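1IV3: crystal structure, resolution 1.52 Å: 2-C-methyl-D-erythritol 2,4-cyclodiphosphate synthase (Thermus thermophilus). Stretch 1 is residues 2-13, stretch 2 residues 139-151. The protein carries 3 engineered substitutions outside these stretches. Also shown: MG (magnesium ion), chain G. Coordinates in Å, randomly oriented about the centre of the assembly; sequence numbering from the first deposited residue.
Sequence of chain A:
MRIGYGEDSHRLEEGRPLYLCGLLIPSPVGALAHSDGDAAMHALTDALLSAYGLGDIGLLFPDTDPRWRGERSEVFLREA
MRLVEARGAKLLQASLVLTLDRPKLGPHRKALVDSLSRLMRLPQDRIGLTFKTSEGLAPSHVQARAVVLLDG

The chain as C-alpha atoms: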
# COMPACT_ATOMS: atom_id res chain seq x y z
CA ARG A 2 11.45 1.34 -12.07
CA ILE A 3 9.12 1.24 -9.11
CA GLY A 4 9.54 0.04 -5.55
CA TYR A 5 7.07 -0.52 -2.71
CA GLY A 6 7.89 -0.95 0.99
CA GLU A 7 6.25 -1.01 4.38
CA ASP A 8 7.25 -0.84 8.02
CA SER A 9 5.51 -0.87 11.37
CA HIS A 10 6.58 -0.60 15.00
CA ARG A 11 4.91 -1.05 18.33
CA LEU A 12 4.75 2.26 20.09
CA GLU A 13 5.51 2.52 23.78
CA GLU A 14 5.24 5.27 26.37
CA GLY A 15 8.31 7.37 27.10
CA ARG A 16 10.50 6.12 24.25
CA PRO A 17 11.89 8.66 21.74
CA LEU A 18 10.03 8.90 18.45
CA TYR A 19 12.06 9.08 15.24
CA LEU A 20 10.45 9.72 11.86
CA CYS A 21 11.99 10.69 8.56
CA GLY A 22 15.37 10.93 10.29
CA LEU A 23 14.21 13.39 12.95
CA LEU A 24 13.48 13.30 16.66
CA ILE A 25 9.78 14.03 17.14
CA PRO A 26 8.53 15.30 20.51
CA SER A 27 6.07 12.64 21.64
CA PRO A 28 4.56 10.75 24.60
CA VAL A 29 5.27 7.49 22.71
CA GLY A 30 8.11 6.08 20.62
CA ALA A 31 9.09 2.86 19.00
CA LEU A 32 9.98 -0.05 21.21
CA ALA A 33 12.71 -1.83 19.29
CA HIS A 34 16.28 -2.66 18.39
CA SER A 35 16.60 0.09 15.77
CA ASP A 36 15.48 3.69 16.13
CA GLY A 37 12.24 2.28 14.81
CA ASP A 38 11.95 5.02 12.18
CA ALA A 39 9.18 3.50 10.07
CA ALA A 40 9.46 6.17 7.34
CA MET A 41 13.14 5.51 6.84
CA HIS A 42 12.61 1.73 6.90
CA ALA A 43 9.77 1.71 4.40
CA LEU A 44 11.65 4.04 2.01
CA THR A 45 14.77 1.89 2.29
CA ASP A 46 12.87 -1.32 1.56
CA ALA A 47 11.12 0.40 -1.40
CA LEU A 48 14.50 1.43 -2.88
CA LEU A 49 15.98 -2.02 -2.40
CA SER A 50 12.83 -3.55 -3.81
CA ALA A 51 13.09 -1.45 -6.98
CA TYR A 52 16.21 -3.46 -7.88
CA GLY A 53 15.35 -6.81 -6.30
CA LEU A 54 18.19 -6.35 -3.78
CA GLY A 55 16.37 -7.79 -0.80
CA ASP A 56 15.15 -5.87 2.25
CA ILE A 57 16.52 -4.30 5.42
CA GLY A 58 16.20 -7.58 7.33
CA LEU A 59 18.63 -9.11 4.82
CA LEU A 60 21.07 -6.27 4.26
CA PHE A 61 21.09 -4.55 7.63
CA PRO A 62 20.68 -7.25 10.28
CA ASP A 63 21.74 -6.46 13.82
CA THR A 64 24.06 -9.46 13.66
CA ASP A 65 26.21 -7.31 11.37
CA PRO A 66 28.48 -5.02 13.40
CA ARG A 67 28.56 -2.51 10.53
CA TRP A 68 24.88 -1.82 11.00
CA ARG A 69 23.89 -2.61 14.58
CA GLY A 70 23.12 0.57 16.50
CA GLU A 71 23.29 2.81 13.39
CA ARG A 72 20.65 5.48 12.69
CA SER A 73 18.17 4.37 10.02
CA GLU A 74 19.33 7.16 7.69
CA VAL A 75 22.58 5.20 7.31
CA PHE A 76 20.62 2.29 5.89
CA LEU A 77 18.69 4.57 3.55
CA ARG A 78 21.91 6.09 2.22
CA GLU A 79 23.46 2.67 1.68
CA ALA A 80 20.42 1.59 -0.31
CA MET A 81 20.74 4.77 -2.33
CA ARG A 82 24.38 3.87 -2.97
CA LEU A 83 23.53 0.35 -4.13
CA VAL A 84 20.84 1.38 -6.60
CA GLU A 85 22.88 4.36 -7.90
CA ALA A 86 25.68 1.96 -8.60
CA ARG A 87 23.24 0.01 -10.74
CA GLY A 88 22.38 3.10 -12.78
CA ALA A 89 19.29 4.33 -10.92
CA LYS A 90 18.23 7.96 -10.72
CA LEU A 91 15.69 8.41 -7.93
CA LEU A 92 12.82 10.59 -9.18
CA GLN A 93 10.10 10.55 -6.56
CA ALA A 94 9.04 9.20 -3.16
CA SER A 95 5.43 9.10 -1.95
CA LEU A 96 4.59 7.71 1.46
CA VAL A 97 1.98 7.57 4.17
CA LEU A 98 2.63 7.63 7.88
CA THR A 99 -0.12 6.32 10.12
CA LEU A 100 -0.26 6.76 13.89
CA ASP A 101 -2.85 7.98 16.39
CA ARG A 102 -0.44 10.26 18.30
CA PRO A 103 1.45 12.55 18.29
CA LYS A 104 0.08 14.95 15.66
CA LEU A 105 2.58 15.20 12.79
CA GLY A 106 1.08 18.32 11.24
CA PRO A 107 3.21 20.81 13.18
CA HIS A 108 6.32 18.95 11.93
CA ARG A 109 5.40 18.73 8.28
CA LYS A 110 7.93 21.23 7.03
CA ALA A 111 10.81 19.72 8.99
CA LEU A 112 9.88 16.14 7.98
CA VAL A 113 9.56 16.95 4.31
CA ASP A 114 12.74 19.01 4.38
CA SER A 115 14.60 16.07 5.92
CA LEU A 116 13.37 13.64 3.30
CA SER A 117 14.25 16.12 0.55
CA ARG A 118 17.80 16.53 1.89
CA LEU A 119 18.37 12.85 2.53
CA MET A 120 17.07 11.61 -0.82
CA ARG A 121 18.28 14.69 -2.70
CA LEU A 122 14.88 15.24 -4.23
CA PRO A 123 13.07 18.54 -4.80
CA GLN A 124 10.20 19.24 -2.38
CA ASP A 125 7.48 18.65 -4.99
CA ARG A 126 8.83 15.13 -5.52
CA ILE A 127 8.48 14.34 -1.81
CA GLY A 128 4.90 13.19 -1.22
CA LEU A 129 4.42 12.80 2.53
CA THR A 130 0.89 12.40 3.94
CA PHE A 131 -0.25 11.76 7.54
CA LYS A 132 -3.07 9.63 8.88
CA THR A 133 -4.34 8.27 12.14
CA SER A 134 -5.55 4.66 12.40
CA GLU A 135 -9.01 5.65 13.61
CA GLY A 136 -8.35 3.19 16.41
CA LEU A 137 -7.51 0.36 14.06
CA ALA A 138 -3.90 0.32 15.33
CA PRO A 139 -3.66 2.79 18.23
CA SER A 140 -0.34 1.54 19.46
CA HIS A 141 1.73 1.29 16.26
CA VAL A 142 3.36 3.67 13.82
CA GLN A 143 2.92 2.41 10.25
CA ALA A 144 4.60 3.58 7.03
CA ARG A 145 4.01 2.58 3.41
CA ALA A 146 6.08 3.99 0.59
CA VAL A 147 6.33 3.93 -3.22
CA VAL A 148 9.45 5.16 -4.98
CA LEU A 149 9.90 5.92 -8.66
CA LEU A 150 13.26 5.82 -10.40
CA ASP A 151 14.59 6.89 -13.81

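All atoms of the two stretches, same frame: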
# COMPACT_ATOMS: atom_id res chain seq x y z
N ARG A 2 11.58 2.33 -13.14
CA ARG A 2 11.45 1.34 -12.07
C ARG A 2 10.59 1.83 -10.91
O ARG A 2 10.53 3.02 -10.63
CB ARG A 2 12.81 0.98 -11.47
CG ARG A 2 13.66 0.17 -12.44
CD ARG A 2 14.94 -0.31 -11.77
NE ARG A 2 15.62 -1.20 -12.69
CZ ARG A 2 15.75 -2.50 -12.61
NH1 ARG A 2 15.23 -3.14 -11.58
NH2 ARG A 2 16.41 -3.16 -13.56
N ILE A 3 9.97 0.87 -10.24
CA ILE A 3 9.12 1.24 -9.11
C ILE A 3 9.48 0.36 -7.92
O ILE A 3 9.92 -0.77 -8.14
CB ILE A 3 7.62 1.12 -9.41
CG1 ILE A 3 6.76 1.54 -8.21
CG2 ILE A 3 7.22 -0.27 -9.85
CD1 ILE A 3 5.41 2.09 -8.56
N GLY A 4 9.28 0.90 -6.72
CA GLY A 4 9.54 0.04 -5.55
C GLY A 4 8.49 0.34 -4.48
O GLY A 4 8.06 1.48 -4.37
N TYR A 5 8.09 -0.70 -3.74
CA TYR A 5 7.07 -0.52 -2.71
C TYR A 5 7.60 -1.07 -1.40
O TYR A 5 8.13 -2.18 -1.42
CB TYR A 5 5.79 -1.23 -3.15
CG TYR A 5 4.67 -1.09 -2.16
CD1 TYR A 5 4.07 0.16 -1.97
CD2 TYR A 5 4.24 -2.20 -1.44
CE1 TYR A 5 3.04 0.27 -1.05
CE2 TYR A 5 3.21 -2.08 -0.52
CZ TYR A 5 2.63 -0.84 -0.34
OH TYR A 5 1.60 -0.72 0.58
N GLY A 6 7.48 -0.38 -0.28
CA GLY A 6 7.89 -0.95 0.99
C GLY A 6 6.99 -0.45 2.12
O GLY A 6 6.27 0.54 1.99
N GLU A 7 7.06 -1.20 3.21
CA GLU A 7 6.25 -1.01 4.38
C GLU A 7 7.09 -1.23 5.63
O GLU A 7 8.07 -1.97 5.60
CB GLU A 7 5.10 -2.01 4.47
CG GLU A 7 4.10 -2.04 3.32
CD GLU A 7 2.96 -3.01 3.70
OE1 GLU A 7 2.64 -3.06 4.91
OE2 GLU A 7 2.40 -3.68 2.84
N ASP A 8 6.68 -0.58 6.70
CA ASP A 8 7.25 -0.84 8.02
C ASP A 8 6.21 -0.50 9.09
O ASP A 8 5.36 0.38 8.92
CB ASP A 8 8.50 -0.02 8.29
CG ASP A 8 9.28 -0.55 9.50
OD1 ASP A 8 9.10 -1.73 9.84
OD2 ASP A 8 9.94 0.30 10.13
N SER A 9 6.33 -1.21 10.20
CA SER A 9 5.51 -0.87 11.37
C SER A 9 6.32 -1.12 12.64
O SER A 9 7.21 -1.96 12.64
CB SER A 9 4.21 -1.68 11.37
OG SER A 9 4.47 -3.04 11.70
N HIS A 10 6.00 -0.37 13.70
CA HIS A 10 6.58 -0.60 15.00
C HIS A 10 5.54 -0.37 16.10
O HIS A 10 4.71 0.53 15.99
CB HIS A 10 7.78 0.30 15.32
CG HIS A 10 8.94 -0.09 14.46
ND1 HIS A 10 9.89 -1.02 14.85
CD2 HIS A 10 9.29 0.30 13.21
CE1 HIS A 10 10.78 -1.16 13.88
NE2 HIS A 10 10.43 -0.37 12.87
N ARG A 11 5.68 -1.21 17.11
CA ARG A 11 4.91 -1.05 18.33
C ARG A 11 5.37 0.27 18.94
O ARG A 11 6.56 0.60 18.97
CB ARG A 11 5.14 -2.21 19.28
CG ARG A 11 4.12 -2.47 20.36
CD ARG A 11 4.19 -3.95 20.79
NE ARG A 11 3.09 -4.70 20.20
CZ ARG A 11 1.80 -4.45 20.38
NH1 ARG A 11 1.40 -3.44 21.16
NH2 ARG A 11 0.88 -5.20 19.79
N LEU A 12 4.38 1.00 19.44
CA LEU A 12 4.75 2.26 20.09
C LEU A 12 4.67 2.11 21.60
O LEU A 12 3.72 1.54 22.14
CB LEU A 12 3.83 3.37 19.58
CG LEU A 12 4.07 3.86 18.16
CD1 LEU A 12 2.88 4.69 17.71
CD2 LEU A 12 5.38 4.66 18.07
N GLU A 13 5.67 2.62 22.33
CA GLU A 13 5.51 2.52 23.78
C GLU A 13 5.79 3.86 24.47
O GLU A 13 6.59 4.68 24.02
CB GLU A 13 6.41 1.42 24.33
CG GLU A 13 5.64 0.34 25.08
CD GLU A 13 5.79 -1.03 24.45
OE1 GLU A 13 6.79 -1.23 23.73
OE2 GLU A 13 4.90 -1.89 24.67
N PRO A 139 -3.95 1.61 17.40
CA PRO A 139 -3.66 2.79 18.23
C PRO A 139 -2.30 2.75 18.91
O PRO A 139 -1.86 3.70 19.54
CB PRO A 139 -4.73 2.72 19.33
CG PRO A 139 -4.92 1.24 19.48
CD PRO A 139 -4.92 0.71 18.06
N SER A 140 -1.62 1.61 18.79
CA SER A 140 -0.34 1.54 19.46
C SER A 140 0.79 1.20 18.50
O SER A 140 1.82 0.70 18.94
CB SER A 140 -0.45 0.51 20.60
OG SER A 140 -1.25 1.04 21.65
N HIS A 141 0.63 1.48 17.21
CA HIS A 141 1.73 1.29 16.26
C HIS A 141 1.89 2.54 15.41
O HIS A 141 0.95 3.31 15.20
CB HIS A 141 1.51 0.11 15.33
CG HIS A 141 1.55 -1.24 15.97
ND1 HIS A 141 2.53 -2.15 15.71
CD2 HIS A 141 0.70 -1.83 16.86
CE1 HIS A 141 2.30 -3.25 16.43
NE2 HIS A 141 1.20 -3.08 17.12
N VAL A 142 3.11 2.72 14.92
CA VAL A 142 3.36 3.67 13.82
C VAL A 142 3.47 2.82 12.55
O VAL A 142 4.17 1.79 12.60
CB VAL A 142 4.60 4.52 14.05
CG1 VAL A 142 5.84 3.68 14.37
CG2 VAL A 142 4.85 5.41 12.84
N GLN A 143 2.80 3.21 11.47
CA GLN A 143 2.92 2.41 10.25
C GLN A 143 3.42 3.32 9.12
O GLN A 143 3.04 4.50 9.11
CB GLN A 143 1.60 1.79 9.83
CG GLN A 143 0.93 0.97 10.92
CD GLN A 143 -0.53 0.65 10.61
OE1 GLN A 143 -1.47 1.17 11.22
NE2 GLN A 143 -0.73 -0.24 9.64
N ALA A 144 4.22 2.80 8.20
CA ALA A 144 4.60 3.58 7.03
C ALA A 144 4.44 2.70 5.80
O ALA A 144 4.77 1.52 5.90
CB ALA A 144 6.04 4.08 7.09
N ARG A 145 3.97 3.27 4.70
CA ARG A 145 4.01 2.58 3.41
C ARG A 145 4.49 3.57 2.37
O ARG A 145 4.07 4.73 2.41
CB ARG A 145 2.64 1.99 3.05
CG ARG A 145 2.08 1.09 4.16
CD ARG A 145 0.80 0.39 3.70
NE ARG A 145 0.47 -0.66 4.68
CZ ARG A 145 -0.24 -0.35 5.76
NH1 ARG A 145 -0.65 0.90 5.92
NH2 ARG A 145 -0.53 -1.29 6.64
N ALA A 146 5.39 3.10 1.50
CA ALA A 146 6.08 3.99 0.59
C ALA A 146 6.17 3.42 -0.83
O ALA A 146 6.40 2.22 -0.93
CB ALA A 146 7.51 4.30 1.05
N VAL A 147 6.03 4.30 -1.82
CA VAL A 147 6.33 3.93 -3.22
C VAL A 147 7.45 4.84 -3.70
O VAL A 147 7.43 6.06 -3.44
CB VAL A 147 5.11 4.05 -4.14
CG1 VAL A 147 5.36 3.50 -5.53
CG2 VAL A 147 3.92 3.30 -3.55
N VAL A 148 8.43 4.28 -4.38
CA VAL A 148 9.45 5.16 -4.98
C VAL A 148 9.43 4.94 -6.49
O VAL A 148 9.07 3.86 -7.02
CB VAL A 148 10.87 4.91 -4.44
CG1 VAL A 148 10.97 5.26 -2.96
CG2 VAL A 148 11.26 3.46 -4.68
N LEU A 149 9.84 5.99 -7.19
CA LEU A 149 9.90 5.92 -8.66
C LEU A 149 11.31 6.32 -9.08
O LEU A 149 11.82 7.31 -8.54
CB LEU A 149 8.83 6.83 -9.23
CG LEU A 149 8.66 6.91 -10.74
CD1 LEU A 149 8.19 5.57 -11.29
CD2 LEU A 149 7.69 8.04 -11.08
N LEU A 150 11.88 5.56 -9.99
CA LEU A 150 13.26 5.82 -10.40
C LEU A 150 13.42 5.77 -11.92
O LEU A 150 12.80 4.89 -12.53
CB LEU A 150 14.19 4.78 -9.77
CG LEU A 150 14.13 4.62 -8.25
CD1 LEU A 150 13.35 3.37 -7.90
CD2 LEU A 150 15.52 4.57 -7.63
N ASP A 151 14.23 6.67 -12.43
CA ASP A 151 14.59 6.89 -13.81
C ASP A 151 13.65 7.83 -14.56
O ASP A 151 13.97 8.91 -15.03
CB ASP A 151 14.63 5.54 -14.54
CG ASP A 151 15.87 4.77 -14.12
OD1 ASP A 151 16.44 5.18 -13.08
OD2 ASP A 151 16.22 3.81 -14.84
MG MG G . 11.26 -0.69 11.09
O HOH W 1 11.99 -2.90 11.03

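Neighbouring antiparallel strands show how a regular backbone ladder sends alternate residues to opposite faces, so that neighbours on one face can meet, and two strands of this synthase are a clear case. The apolar centre lies on the face that carries Ile 3, Tyr 5 and Val 147. Val 147 sits between its two neighbours: its CG1 lies 3.3 Å from CD1 of Ile 3, and its CG2 meets the edge of the Tyr 5 ring, 3.5 Å from CD1 of Tyr 5. On the other face, Gly 4 presents no side chain opposite Val 148; an ideal CB there would stand only 3.2 Å from Val 148 CG2, a tight fit.

Beneath these contacts runs the ladder itself. The strands, 3-13 and 141-150, meet at 166°, nearly antiparallel, and are distant in sequence, with touching residues at least 128 positions apart. The even-numbered residues from Gly 4 to His 10 pair in hydrogen-bonded register: Gly 6 N donates to Ala 146 O at 2.9 Å, and Ala 146 N returns the bond to Gly 6 O at 2.8 Å. The same reciprocal exchange joins Gly 4 with Val 148, Asp 8 with Ala 144, and His 10 with Val 142. Between these rungs, CA-H groups approach carbonyls, as where Ser 9 CA lies 3.2 Å from Val 142 O.

Further along, charged and polar pairs join in. Glu 7 and Arg 145, directly paired on the tyrosine face, form a salt bridge, Glu 7 OE1 to Arg 145 NE at 3.2 Å, whose hydrogen bond is weak. Across the sheet, alternation places Asp 8 and His 10 on the same face, and magnesium joins them, bound by Asp 8 OD2 at 1.9 Å and His 10 NE2 at 2.0 Å. Near the far end, Arg 11 CA packs over the His 141 ring, 4.0 Å from its centroid, while Leu 12 sets CD2 3.9 Å from Val 142 CG1 and its N closes the ladder on Ser 140 O at 2.6 Å.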